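Local coordinates for protein FAD-dependent oxidoreductase (Actinomadura kijaniata, PDB 3M9V) that binds flavin and dTDP and probably acts as a flavin-dependent oxidoreductase of the acyl-CoA dehydrogenase family on a dTDP-linked sugar in D-kijanose biosynthesis, at residues A293-L307 with V347-L361. Sequence-based numbering, arbitrary orientation.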
# COMPACT_ATOMS: atom_id res chain seq x y z
N ALA A 293 -13.83 3.32 -11.46
CA ALA A 293 -13.45 4.72 -11.64
C ALA A 293 -14.05 5.52 -10.50
O ALA A 293 -13.39 6.44 -9.99
CB ALA A 293 -13.89 5.27 -13.03
N LEU A 294 -15.25 5.16 -10.06
CA LEU A 294 -15.89 5.93 -8.97
C LEU A 294 -15.07 5.70 -7.71
O LEU A 294 -14.89 6.61 -6.90
CB LEU A 294 -17.30 5.40 -8.68
CG LEU A 294 -18.32 5.68 -9.79
CD1 LEU A 294 -19.65 5.05 -9.39
CD2 LEU A 294 -18.44 7.17 -10.05
N THR A 295 -14.56 4.48 -7.55
CA THR A 295 -13.85 4.14 -6.31
C THR A 295 -12.50 4.86 -6.31
O THR A 295 -12.18 5.51 -5.31
CB THR A 295 -13.66 2.61 -6.24
OG1 THR A 295 -14.95 1.99 -6.13
CG2 THR A 295 -12.79 2.19 -5.03
N LEU A 296 -11.74 4.83 -7.40
CA LEU A 296 -10.53 5.64 -7.59
C LEU A 296 -10.71 7.14 -7.31
O LEU A 296 -9.92 7.77 -6.59
CB LEU A 296 -10.02 5.47 -9.03
CG LEU A 296 -9.14 4.22 -9.24
CD1 LEU A 296 -8.71 4.25 -10.69
CD2 LEU A 296 -7.92 4.31 -8.32
N VAL A 297 -11.79 7.71 -7.85
CA VAL A 297 -12.08 9.11 -7.62
C VAL A 297 -12.24 9.37 -6.11
O VAL A 297 -11.72 10.36 -5.61
CB VAL A 297 -13.39 9.55 -8.36
CG1 VAL A 297 -13.87 10.88 -7.79
CG2 VAL A 297 -13.08 9.64 -9.87
N ALA A 298 -12.94 8.50 -5.39
CA ALA A 298 -13.17 8.75 -3.97
C ALA A 298 -11.80 8.58 -3.28
O ALA A 298 -11.47 9.36 -2.40
CB ALA A 298 -14.22 7.77 -3.38
N GLU A 299 -11.00 7.60 -3.68
CA GLU A 299 -9.74 7.34 -2.98
C GLU A 299 -8.77 8.51 -3.18
O GLU A 299 -8.13 8.99 -2.24
CB GLU A 299 -9.07 6.05 -3.47
CG GLU A 299 -9.78 4.74 -3.11
CD GLU A 299 -9.40 4.27 -1.72
OE1 GLU A 299 -8.34 4.74 -1.20
OE2 GLU A 299 -10.17 3.46 -1.15
N ILE A 300 -8.65 8.96 -4.43
CA ILE A 300 -7.87 10.16 -4.72
C ILE A 300 -8.33 11.41 -4.00
O ILE A 300 -7.52 12.16 -3.45
CB ILE A 300 -7.83 10.45 -6.24
CG1 ILE A 300 -7.08 9.32 -6.94
CG2 ILE A 300 -7.36 11.86 -6.51
CD1 ILE A 300 -7.33 9.26 -8.46
N ASP A 301 -9.64 11.64 -3.99
CA ASP A 301 -10.18 12.81 -3.31
C ASP A 301 -9.73 12.79 -1.85
O ASP A 301 -9.39 13.82 -1.24
CB ASP A 301 -11.73 12.73 -3.34
CG ASP A 301 -12.37 14.07 -3.05
OD1 ASP A 301 -12.13 15.00 -3.82
OD2 ASP A 301 -13.10 14.25 -2.07
N SER A 302 -9.77 11.62 -1.22
CA SER A 302 -9.36 11.57 0.19
C SER A 302 -7.83 11.64 0.37
O SER A 302 -7.32 12.31 1.27
CB SER A 302 -9.90 10.28 0.82
OG SER A 302 -9.34 10.03 2.10
N ARG A 303 -7.08 10.96 -0.49
CA ARG A 303 -5.61 11.07 -0.48
C ARG A 303 -5.07 12.49 -0.72
O ARG A 303 -4.12 12.91 -0.07
CB ARG A 303 -4.96 10.13 -1.50
CG ARG A 303 -4.90 8.67 -0.99
CD ARG A 303 -4.38 7.64 -2.03
NE ARG A 303 -3.49 6.74 -1.30
CZ ARG A 303 -3.88 5.66 -0.63
NH1 ARG A 303 -5.16 5.28 -0.65
NH2 ARG A 303 -3.00 4.95 0.06
N LEU A 304 -5.65 13.20 -1.68
CA LEU A 304 -5.32 14.60 -1.91
C LEU A 304 -5.63 15.46 -0.68
O LEU A 304 -4.83 16.31 -0.28
CB LEU A 304 -6.10 15.14 -3.10
CG LEU A 304 -5.87 16.60 -3.50
CD1 LEU A 304 -4.38 16.82 -3.86
CD2 LEU A 304 -6.72 16.87 -4.76
N TYR A 305 -6.78 15.22 -0.05
CA TYR A 305 -7.08 15.91 1.21
C TYR A 305 -6.00 15.68 2.29
O TYR A 305 -5.55 16.63 2.96
CB TYR A 305 -8.43 15.42 1.74
CG TYR A 305 -8.94 16.32 2.84
CD1 TYR A 305 -9.80 17.39 2.54
CD2 TYR A 305 -8.52 16.12 4.15
CE1 TYR A 305 -10.20 18.25 3.56
CE2 TYR A 305 -8.99 16.94 5.16
CZ TYR A 305 -9.82 18.01 4.86
OH TYR A 305 -10.18 18.85 5.89
N ALA A 306 -5.61 14.44 2.51
CA ALA A 306 -4.59 14.09 3.48
C ALA A 306 -3.26 14.70 3.01
O ALA A 306 -2.48 15.14 3.84
CB ALA A 306 -4.43 12.54 3.59
N LEU A 307 -2.99 14.74 1.71
CA LEU A 307 -1.76 15.37 1.23
C LEU A 307 -1.69 16.85 1.57
O LEU A 307 -0.73 17.34 2.17
CB LEU A 307 -1.55 15.15 -0.27
CG LEU A 307 -0.44 15.92 -0.99
CD1 LEU A 307 0.89 15.32 -0.49
CD2 LEU A 307 -0.50 15.67 -2.49
N VAL A 347 4.46 13.39 1.86
CA VAL A 347 4.24 14.01 0.55
C VAL A 347 4.82 13.20 -0.63
O VAL A 347 4.17 13.03 -1.67
CB VAL A 347 4.82 15.43 0.50
CG1 VAL A 347 4.84 15.95 -0.96
CG2 VAL A 347 3.96 16.31 1.38
N ASN A 348 6.06 12.72 -0.48
CA ASN A 348 6.76 11.95 -1.50
C ASN A 348 6.18 10.55 -1.74
O ASN A 348 6.48 9.91 -2.74
CB ASN A 348 8.23 11.78 -1.10
CG ASN A 348 9.03 13.03 -1.36
OD1 ASN A 348 8.57 13.85 -2.14
ND2 ASN A 348 10.20 13.20 -0.73
N ARG A 349 5.35 10.05 -0.83
CA ARG A 349 4.61 8.84 -1.15
C ARG A 349 3.22 9.19 -1.66
O ARG A 349 2.78 8.63 -2.66
CB ARG A 349 4.52 7.88 0.05
CG ARG A 349 4.16 6.47 -0.38
CD ARG A 349 4.71 5.42 0.57
NE ARG A 349 6.16 5.50 0.73
CZ ARG A 349 6.77 5.26 1.88
NH1 ARG A 349 8.09 5.35 1.99
NH2 ARG A 349 6.05 4.92 2.94
N LEU A 350 2.53 10.14 -1.04
CA LEU A 350 1.17 10.40 -1.51
C LEU A 350 1.09 11.06 -2.87
O LEU A 350 0.26 10.68 -3.69
CB LEU A 350 0.38 11.25 -0.52
CG LEU A 350 0.03 10.61 0.83
CD1 LEU A 350 -0.50 11.66 1.80
CD2 LEU A 350 -0.94 9.47 0.63
N ALA A 351 1.90 12.10 -3.12
CA ALA A 351 1.76 12.80 -4.39
C ALA A 351 2.00 11.88 -5.60
O ALA A 351 1.15 11.84 -6.50
CB ALA A 351 2.53 14.14 -4.42
N PRO A 352 3.09 11.09 -5.64
CA PRO A 352 3.18 10.23 -6.83
C PRO A 352 2.08 9.17 -6.97
O PRO A 352 1.69 8.84 -8.10
CB PRO A 352 4.54 9.52 -6.67
CG PRO A 352 5.35 10.43 -5.85
CD PRO A 352 4.38 11.14 -4.90
N GLU A 353 1.57 8.66 -5.85
CA GLU A 353 0.46 7.71 -5.89
C GLU A 353 -0.77 8.35 -6.51
O GLU A 353 -1.42 7.77 -7.38
CB GLU A 353 0.03 7.28 -4.48
CG GLU A 353 0.50 5.92 -4.05
CD GLU A 353 0.16 5.69 -2.58
OE1 GLU A 353 1.08 5.31 -1.81
OE2 GLU A 353 -1.03 5.91 -2.22
N ILE A 354 -1.14 9.53 -6.03
CA ILE A 354 -2.26 10.21 -6.69
C ILE A 354 -2.06 10.36 -8.21
O ILE A 354 -2.96 10.08 -9.03
CB ILE A 354 -2.43 11.58 -6.01
CG1 ILE A 354 -2.92 11.37 -4.57
CG2 ILE A 354 -3.34 12.48 -6.85
CD1 ILE A 354 -2.80 12.65 -3.75
N VAL A 355 -0.88 10.82 -8.61
CA VAL A 355 -0.69 11.13 -10.03
C VAL A 355 -0.84 9.80 -10.76
O VAL A 355 -1.56 9.71 -11.76
CB VAL A 355 0.70 11.76 -10.33
CG1 VAL A 355 0.95 11.79 -11.82
CG2 VAL A 355 0.81 13.19 -9.76
N SER A 356 -0.16 8.77 -10.26
CA SER A 356 -0.27 7.47 -10.91
C SER A 356 -1.72 6.99 -11.05
O SER A 356 -2.15 6.56 -12.13
CB SER A 356 0.65 6.44 -10.25
OG SER A 356 0.45 5.16 -10.82
N ASP A 357 -2.52 7.11 -9.99
CA ASP A 357 -3.90 6.63 -10.08
C ASP A 357 -4.72 7.40 -11.11
O ASP A 357 -5.69 6.85 -11.59
CB ASP A 357 -4.66 6.68 -8.75
CG ASP A 357 -4.19 5.62 -7.77
OD1 ASP A 357 -4.52 5.71 -6.58
OD2 ASP A 357 -3.44 4.70 -8.18
N CYS A 358 -4.39 8.67 -11.34
CA CYS A 358 -5.03 9.53 -12.34
C CYS A 358 -4.89 9.02 -13.77
O CYS A 358 -5.80 9.18 -14.60
CB CYS A 358 -4.56 10.98 -12.22
SG CYS A 358 -5.23 11.82 -10.77
N LEU A 359 -3.77 8.37 -14.05
CA LEU A 359 -3.54 7.76 -15.35
C LEU A 359 -4.46 6.57 -15.57
O LEU A 359 -4.87 6.32 -16.71
CB LEU A 359 -2.08 7.29 -15.47
CG LEU A 359 -1.09 8.39 -15.92
CD1 LEU A 359 -0.49 9.12 -14.74
CD2 LEU A 359 0.07 7.89 -16.73
N SER A 360 -4.75 5.84 -14.50
CA SER A 360 -5.75 4.79 -14.59
C SER A 360 -7.13 5.38 -14.93
O SER A 360 -7.86 4.73 -15.67
CB SER A 360 -5.87 4.01 -13.28
OG SER A 360 -4.62 3.41 -13.02
N LEU A 361 -7.51 6.54 -14.41
CA LEU A 361 -8.79 7.14 -14.78
C LEU A 361 -8.86 7.59 -16.24
O LEU A 361 -9.88 7.39 -16.91
CB LEU A 361 -9.10 8.35 -13.90
CG LEU A 361 -9.31 7.91 -12.44
CD1 LEU A 361 -9.29 9.06 -11.46
CD2 LEU A 361 -10.64 7.17 -12.43
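Ile300 and Ile354 lie where helical segments 293-307 and 347-361 run close together, their CA atoms 5.9 Å apart. The segment axes approach to 9.7 Å with an angle of 152° between their N-to-C directions, an antiparallel course that sets the CA of Ala293 nearest that of Leu361 at one end and the CA of Leu307 nearest that of Val347 at the other. Four side chains meet the knob-into-hole criterion. Ile300 enters among Ile354, Asp357, Cys358 and Leu361; its CD1 meets Leu361 CD1 tip to tip at 3.6 Å. In return Leu361 fills the hole of Ala293, Leu296, Val297 and Ile300, sliding past Leu296 in the opposite sense. Ile354 carries CG1 beside its backbone N, and CD1 ends 3.6 Å from Leu304 N, against the backbone of the partner helix. Leu307 forks at the far end, CD1 lying 3.7 Å from Val347 CG2 and CD2 3.9 Å from Ala351 CB. Along one border, Arg303, bent at chi3, forms a salt bridge from NE to Glu353 OE2 at 2.8 Å; the hydrogen bond is weak, with an N-H...OE2 angle of 127°. The guanidinium and carboxylate planes are 49° apart. Glu299 OE1, at the guanidinium edge and in its plane, forms a second salt bridge with Arg303 NH1 at 3.3 Å, completing a Glu299-Arg303-Glu353 network, and also bridges to Arg349 of a second subunit. The contact joins two long C-terminal-domain helices, away from the dTDP pocket. Helix 264-283 packs against Ile300, Leu304 and Leu307, helix 372-379 reaches Cys358 through Leu373, and Tyr391 of a third subunit packs on Leu296.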